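PDB 1Z54: probable thioesterase from Thermus thermophilus, which probably hydrolyses fatty acyl-CoA thioesters, as a member of the 4-hydroxybenzoyl-CoA thioesterase family with a hot-dog fold. Local coordinates for residues H22-Y25 and A26-E30; R33-F36 and L37-A40. One frame throughout, in Å; residues are numbered along the deposited sequence.

Interaction 1: residues H22-Y25 and A26-E30; sequences HSVY and AVYLE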
ATOM      1  N   HIS A  22      -1.821   9.861   5.176  1.00 13.65           N
ATOM      2  CA  HIS A  22      -2.110  10.811   4.115  1.00 13.98           C
ATOM      3  C   HIS A  22      -1.945  10.293   2.686  1.00 15.21           C
ATOM      4  O   HIS A  22      -2.592  10.810   1.768  1.00 12.99           O
ATOM      5  CB  HIS A  22      -1.296  12.093   4.323  1.00 12.69           C
ATOM      6  CG  HIS A  22       0.183  11.897   4.243  1.00 14.85           C
ATOM      7  ND1 HIS A  22       0.899  12.104   3.084  1.00 17.76           N
ATOM      8  CD2 HIS A  22       1.085  11.521   5.181  1.00 12.91           C
ATOM      9  CE1 HIS A  22       2.179  11.869   3.312  1.00 18.18           C
ATOM     10  NE2 HIS A  22       2.318  11.515   4.577  1.00 18.84           N
ATOM     11  N   SER A  23      -1.098   9.284   2.475  1.00 15.05           N
ATOM     12  CA  SER A  23      -0.924   8.765   1.114  1.00 14.33           C
ATOM     13  C   SER A  23      -2.127   7.926   0.698  1.00 14.34           C
ATOM     14  O   SER A  23      -2.399   7.758  -0.489  1.00 15.28           O
ATOM     15  CB  SER A  23       0.353   7.918   0.984  1.00 13.69           C
ATOM     16  OG  SER A  23       0.245   6.668   1.644  1.00 11.47           O
ATOM     17  N   VAL A  24      -2.857   7.414   1.680  1.00 13.78           N
ATOM     18  CA  VAL A  24      -4.027   6.590   1.409  1.00 13.93           C
ATOM     19  C   VAL A  24      -5.159   7.371   0.737  1.00 13.88           C
ATOM     20  O   VAL A  24      -5.897   6.830  -0.084  1.00 12.22           O
ATOM     21  CB  VAL A  24      -4.528   5.938   2.718  1.00 12.41           C
ATOM     22  CG1 VAL A  24      -5.856   5.228   2.499  1.00 14.61           C
ATOM     23  CG2 VAL A  24      -3.493   4.942   3.205  1.00 15.18           C
ATOM     24  N   TYR A  25      -5.278   8.655   1.060  1.00 15.95           N
ATOM     25  CA  TYR A  25      -6.349   9.464   0.487  1.00 15.75           C
ATOM     26  C   TYR A  25      -6.419   9.468  -1.041  1.00 15.09           C
ATOM     27  O   TYR A  25      -7.510   9.460  -1.614  1.00 14.80           O
ATOM     28  CB  TYR A  25      -6.260  10.885   1.039  1.00 18.30           C
ATOM     29  CG  TYR A  25      -6.697  10.976   2.493  1.00 19.41           C
ATOM     30  CD1 TYR A  25      -7.977  11.421   2.833  1.00 19.90           C
ATOM     31  CD2 TYR A  25      -5.830  10.611   3.529  1.00 18.67           C
ATOM     32  CE1 TYR A  25      -8.386  11.504   4.170  1.00 19.39           C
ATOM     33  CE2 TYR A  25      -6.225  10.690   4.868  1.00 19.18           C
ATOM     34  CZ  TYR A  25      -7.502  11.141   5.181  1.00 21.47           C
ATOM     35  OH  TYR A  25      -7.882  11.244   6.505  1.00 18.80           O
ATOM     36  N   ALA A  26      -5.273   9.457  -1.711  1.00 14.28           N
ATOM     37  CA  ALA A  26      -5.284   9.439  -3.170  1.00 13.78           C
ATOM     38  C   ALA A  26      -5.967   8.156  -3.653  1.00 11.45           C
ATOM     39  O   ALA A  26      -6.604   8.148  -4.700  1.00 12.37           O
ATOM     40  CB  ALA A  26      -3.861   9.519  -3.720  1.00 12.02           C
ATOM     41  N   VAL A  27      -5.821   7.073  -2.894  1.00 11.22           N
ATOM     42  CA  VAL A  27      -6.445   5.809  -3.260  1.00 11.09           C
ATOM     43  C   VAL A  27      -7.965   5.941  -3.089  1.00 11.73           C
ATOM     44  O   VAL A  27      -8.735   5.451  -3.921  1.00 12.73           O
ATOM     45  CB  VAL A  27      -5.898   4.645  -2.398  1.00 12.93           C
ATOM     46  CG1 VAL A  27      -6.710   3.385  -2.632  1.00 10.18           C
ATOM     47  CG2 VAL A  27      -4.431   4.380  -2.765  1.00 12.27           C
ATOM     48  N   TYR A  28      -8.386   6.605  -2.014  1.00 10.70           N
ATOM     49  CA  TYR A  28      -9.811   6.831  -1.762  1.00 12.38           C
ATOM     50  C   TYR A  28     -10.369   7.683  -2.900  1.00 11.82           C
ATOM     51  O   TYR A  28     -11.473   7.442  -3.379  1.00 14.59           O
ATOM     52  CB  TYR A  28     -10.020   7.577  -0.445  1.00 11.41           C
ATOM     53  CG  TYR A  28      -9.751   6.789   0.817  1.00  9.62           C
ATOM     54  CD1 TYR A  28      -9.823   7.417   2.064  1.00 11.23           C
ATOM     55  CD2 TYR A  28      -9.450   5.427   0.785  1.00  9.16           C
ATOM     56  CE1 TYR A  28      -9.602   6.720   3.240  1.00 10.43           C
ATOM     57  CE2 TYR A  28      -9.228   4.714   1.969  1.00  9.19           C
ATOM     58  CZ  TYR A  28      -9.310   5.374   3.196  1.00 10.05           C
ATOM     59  OH  TYR A  28      -9.140   4.704   4.398  1.00  7.23           O
ATOM     60  N   LEU A  29      -9.602   8.683  -3.334  1.00 12.63           N
ATOM     61  CA  LEU A  29     -10.033   9.539  -4.440  1.00 12.14           C
ATOM     62  C   LEU A  29     -10.191   8.715  -5.719  1.00 14.09           C
ATOM     63  O   LEU A  29     -11.125   8.920  -6.493  1.00 11.87           O
ATOM     64  CB  LEU A  29      -9.019  10.666  -4.695  1.00 12.17           C
ATOM     65  CG  LEU A  29      -8.809  11.692  -3.570  1.00 14.62           C
ATOM     66  CD1 LEU A  29      -8.052  12.897  -4.102  1.00 12.15           C
ATOM     67  CD2 LEU A  29     -10.159  12.139  -3.016  1.00 13.01           C
ATOM     68  N   GLU A  30      -9.254   7.798  -5.942  1.00 14.33           N
ATOM     69  CA  GLU A  30      -9.288   6.949  -7.123  1.00 14.24           C
ATOM     70  C   GLU A  30     -10.521   6.048  -7.093  1.00 12.52           C
ATOM     71  O   GLU A  30     -11.204   5.889  -8.098  1.00 11.99           O
ATOM     72  CB  GLU A  30      -8.010   6.101  -7.204  1.00 12.96           C
ATOM     73  CG  GLU A  30      -7.981   5.092  -8.366  1.00 12.49           C
ATOM     74  CD  GLU A  30      -6.679   4.285  -8.409  1.00 11.29           C
ATOM     75  OE1 GLU A  30      -5.824   4.553  -9.283  1.00 10.04           O
ATOM     76  OE2 GLU A  30      -6.510   3.391  -7.552  1.00 10.73           O
TER
HETATM   77  O   HOH W   1      -2.489  10.739  -0.811  1.00 19.23           O
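The Y28 ring carries V24 on one face, with CG1 3.4 Å above the ring plane and offset toward the rim, and turns its edge to the face of Y25. This T-shaped pair, its planes 58° apart and its centroids 5.8 Å apart, sits in the first turns of helix 24-39, the long helix of the hot-dog fold. A beta-branched valine suits its place because it sets one methyl over the ring in a CH-pi contact: V24 CG1, anti to the backbone N (chi1 172°), lies 3.5 Å from both CE2 and CZ of Y28. Y25 also meets F63 of strand 52-63 edge-to-face, which extends the aromatic contacts to that strand, while the phenol of Y28 is held by a hydrogen bond to E13. A26 and L29 lay small and branched apolar side chains on L59 of the same strand. In the backbone, V24 O accepts from Y28 N and, weakly, from V27 N, and L29 N donates to Y25 O at 2.8 Å with an N-H...O angle of 158°. At the N-terminal end a water joins two backbone atoms, donating to H22 O at 2.6 Å and accepting from A26 N at 3.2 Å.

Interaction 2: residues R33-F36 and L37-A40; sequences RVDF and LERA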
ATOM      1  N   ARG A  33     -13.429   8.189  -7.922  1.00 13.95           N
ATOM      2  CA  ARG A  33     -13.374   8.549  -9.335  1.00 13.83           C
ATOM      3  C   ARG A  33     -13.861   7.361 -10.186  1.00 15.23           C
ATOM      4  O   ARG A  33     -14.682   7.516 -11.100  1.00 13.97           O
ATOM      5  CB  ARG A  33     -11.934   8.936  -9.716  1.00 13.04           C
ATOM      6  CG  ARG A  33     -11.739   9.242 -11.196  1.00 13.36           C
ATOM      7  CD  ARG A  33     -10.365   9.851 -11.528  1.00 14.38           C
ATOM      8  NE  ARG A  33      -9.202   8.999 -11.239  1.00 16.80           N
ATOM      9  CZ  ARG A  33      -8.483   9.053 -10.117  1.00 18.85           C
ATOM     10  NH1 ARG A  33      -8.800   9.912  -9.156  1.00 17.77           N
ATOM     11  NH2 ARG A  33      -7.417   8.275  -9.965  1.00 17.28           N
ATOM     12  N   VAL A  34     -13.357   6.172  -9.865  1.00 14.40           N
ATOM     13  CA  VAL A  34     -13.719   4.953 -10.577  1.00 15.57           C
ATOM     14  C   VAL A  34     -15.226   4.655 -10.464  1.00 17.35           C
ATOM     15  O   VAL A  34     -15.873   4.237 -11.430  1.00 15.55           O
ATOM     16  CB  VAL A  34     -12.896   3.758 -10.023  1.00 18.80           C
ATOM     17  CG1 VAL A  34     -13.571   2.446 -10.363  1.00 17.11           C
ATOM     18  CG2 VAL A  34     -11.476   3.805 -10.596  1.00 16.06           C
ATOM     19  N   ASP A  35     -15.771   4.863  -9.273  1.00 16.47           N
ATOM     20  CA  ASP A  35     -17.186   4.635  -9.016  1.00 19.16           C
ATOM     21  C   ASP A  35     -18.006   5.644  -9.839  1.00 18.56           C
ATOM     22  O   ASP A  35     -19.022   5.297 -10.442  1.00 19.68           O
ATOM     23  CB  ASP A  35     -17.448   4.796  -7.515  1.00 19.56           C
ATOM     24  CG  ASP A  35     -18.876   4.461  -7.119  1.00 22.32           C
ATOM     25  OD1 ASP A  35     -19.445   3.491  -7.657  1.00 23.85           O
ATOM     26  OD2 ASP A  35     -19.422   5.161  -6.246  1.00 24.29           O
ATOM     27  N   PHE A  36     -17.539   6.888  -9.869  1.00 17.98           N
ATOM     28  CA  PHE A  36     -18.194   7.962 -10.619  1.00 19.82           C
ATOM     29  C   PHE A  36     -18.285   7.566 -12.096  1.00 20.13           C
ATOM     30  O   PHE A  36     -19.369   7.587 -12.694  1.00 17.92           O
ATOM     31  CB  PHE A  36     -17.380   9.249 -10.446  1.00 19.84           C
ATOM     32  CG  PHE A  36     -17.895  10.432 -11.228  1.00 18.97           C
ATOM     33  CD1 PHE A  36     -17.601  10.576 -12.578  1.00 18.38           C
ATOM     34  CD2 PHE A  36     -18.630  11.432 -10.593  1.00 21.66           C
ATOM     35  CE1 PHE A  36     -18.026  11.701 -13.285  1.00 20.56           C
ATOM     36  CE2 PHE A  36     -19.063  12.565 -11.289  1.00 20.44           C
ATOM     37  CZ  PHE A  36     -18.762  12.702 -12.635  1.00 20.35           C
ATOM     38  N   LEU A  37     -17.145   7.191 -12.669  1.00 17.05           N
ATOM     39  CA  LEU A  37     -17.083   6.779 -14.062  1.00 17.82           C
ATOM     40  C   LEU A  37     -17.975   5.574 -14.344  1.00 20.37           C
ATOM     41  O   LEU A  37     -18.634   5.516 -15.384  1.00 21.46           O
ATOM     42  CB  LEU A  37     -15.645   6.459 -14.446  1.00 15.80           C
ATOM     43  CG  LEU A  37     -14.752   7.677 -14.677  1.00 15.88           C
ATOM     44  CD1 LEU A  37     -13.310   7.233 -14.820  1.00 16.40           C
ATOM     45  CD2 LEU A  37     -15.206   8.415 -15.937  1.00 17.23           C
ATOM     46  N   GLU A  38     -18.002   4.609 -13.431  1.00 20.07           N
ATOM     47  CA  GLU A  38     -18.844   3.442 -13.641  1.00 23.50           C
ATOM     48  C   GLU A  38     -20.319   3.867 -13.650  1.00 24.12           C
ATOM     49  O   GLU A  38     -21.050   3.585 -14.599  1.00 23.32           O
ATOM     50  CB  GLU A  38     -18.580   2.399 -12.547  1.00 25.18           C
ATOM     51  CG  GLU A  38     -19.548   1.224 -12.525  1.00 28.00           C
ATOM     52  CD  GLU A  38     -19.071   0.088 -11.624  1.00 32.41           C
ATOM     53  OE1 GLU A  38     -18.346  -0.802 -12.119  1.00 34.32           O
ATOM     54  OE2 GLU A  38     -19.409   0.085 -10.419  1.00 34.05           O
ATOM     55  N   ARG A  39     -20.743   4.559 -12.597  1.00 25.06           N
ATOM     56  CA  ARG A  39     -22.124   5.018 -12.483  1.00 26.33           C
ATOM     57  C   ARG A  39     -22.577   5.801 -13.710  1.00 26.11           C
ATOM     58  O   ARG A  39     -23.760   5.801 -14.053  1.00 27.04           O
ATOM     59  CB  ARG A  39     -22.282   5.860 -11.217  1.00 29.18           C
ATOM     60  CG  ARG A  39     -22.020   5.054  -9.962  1.00 33.35           C
ATOM     61  CD  ARG A  39     -21.795   5.919  -8.734  1.00 37.78           C
ATOM     62  NE  ARG A  39     -22.993   6.623  -8.290  1.00 39.99           N
ATOM     63  CZ  ARG A  39     -23.072   7.285  -7.139  1.00 43.17           C
ATOM     64  NH1 ARG A  39     -24.194   7.908  -6.794  1.00 41.79           N
ATOM     65  NH2 ARG A  39     -22.023   7.321  -6.322  1.00 41.89           N
ATOM     66  N   ALA A  40     -21.631   6.447 -14.382  1.00 24.11           N
ATOM     67  CA  ALA A  40     -21.940   7.221 -15.576  1.00 24.12           C
ATOM     68  C   ALA A  40     -22.012   6.322 -16.810  1.00 24.50           C
ATOM     69  O   ALA A  40     -22.188   6.805 -17.928  1.00 22.29           O
ATOM     70  CB  ALA A  40     -20.887   8.293 -15.784  1.00 24.78           C
TER
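D35 sends its CG anti to the backbone N (chi1 -175°), while R39 starts with CG anti to its carbonyl carbon and bends at chi3 (69°), and these turns bring carboxylate and guanidinium together one helical turn apart. OD2 of D35 lies at the edge of the guanidinium, near its plane, and takes a weak hydrogen bond from NH2 of R39 at 3.4 Å within a salt bridge. The planes of the two groups are inclined by 44°, and one oxygen, OD2, meets one nitrogen, NH2. The arginine's aliphatic part runs close over the same residue, with R39 CD 3.5 Å from D35 OD1. T5 of strand 3-8 gives OD2 its stronger partner, a hydrogen bond, and NH2 also reaches V4 O weakly. With an alanine at D35, R39 would probably lose its acidic mate and T5 its carboxylate partner. E38, its chain extended beyond CG, keeps its OE2 4.4 Å from D35 OD1, a like-charge approach that the arginine probably eases. F36, L37 and small A40 pack against helix 120-129, on L129, L126 and L129 in turn. Backbone bonds continue to the end, with A40 N to F36 O at 3.0 Å. An i to i+4 salt bridge of this kind is characteristic of an alpha-helix, and here it lies beside strand 3-8 on the long helix of the hot-dog fold.

From the N terminus, strand 3-8 leads through a loop to helix 24-39, which holds both contacts. Interaction 1 closes the first turns of that helix and interaction 2 its last, in series: neither encloses the other, they do not cross, and no long loop is closed by either. Their centres are 16 Å apart, on opposite sides of the centre of the chain. The opening turns lie on strand 52-63, whereas the closing turns meet strand 3-8 and helix 120-129 as well as strand 52-63. Both contacts also face neighbouring subunits: V27 packs on S23 of the second subunit, and V34 on F69 of the third.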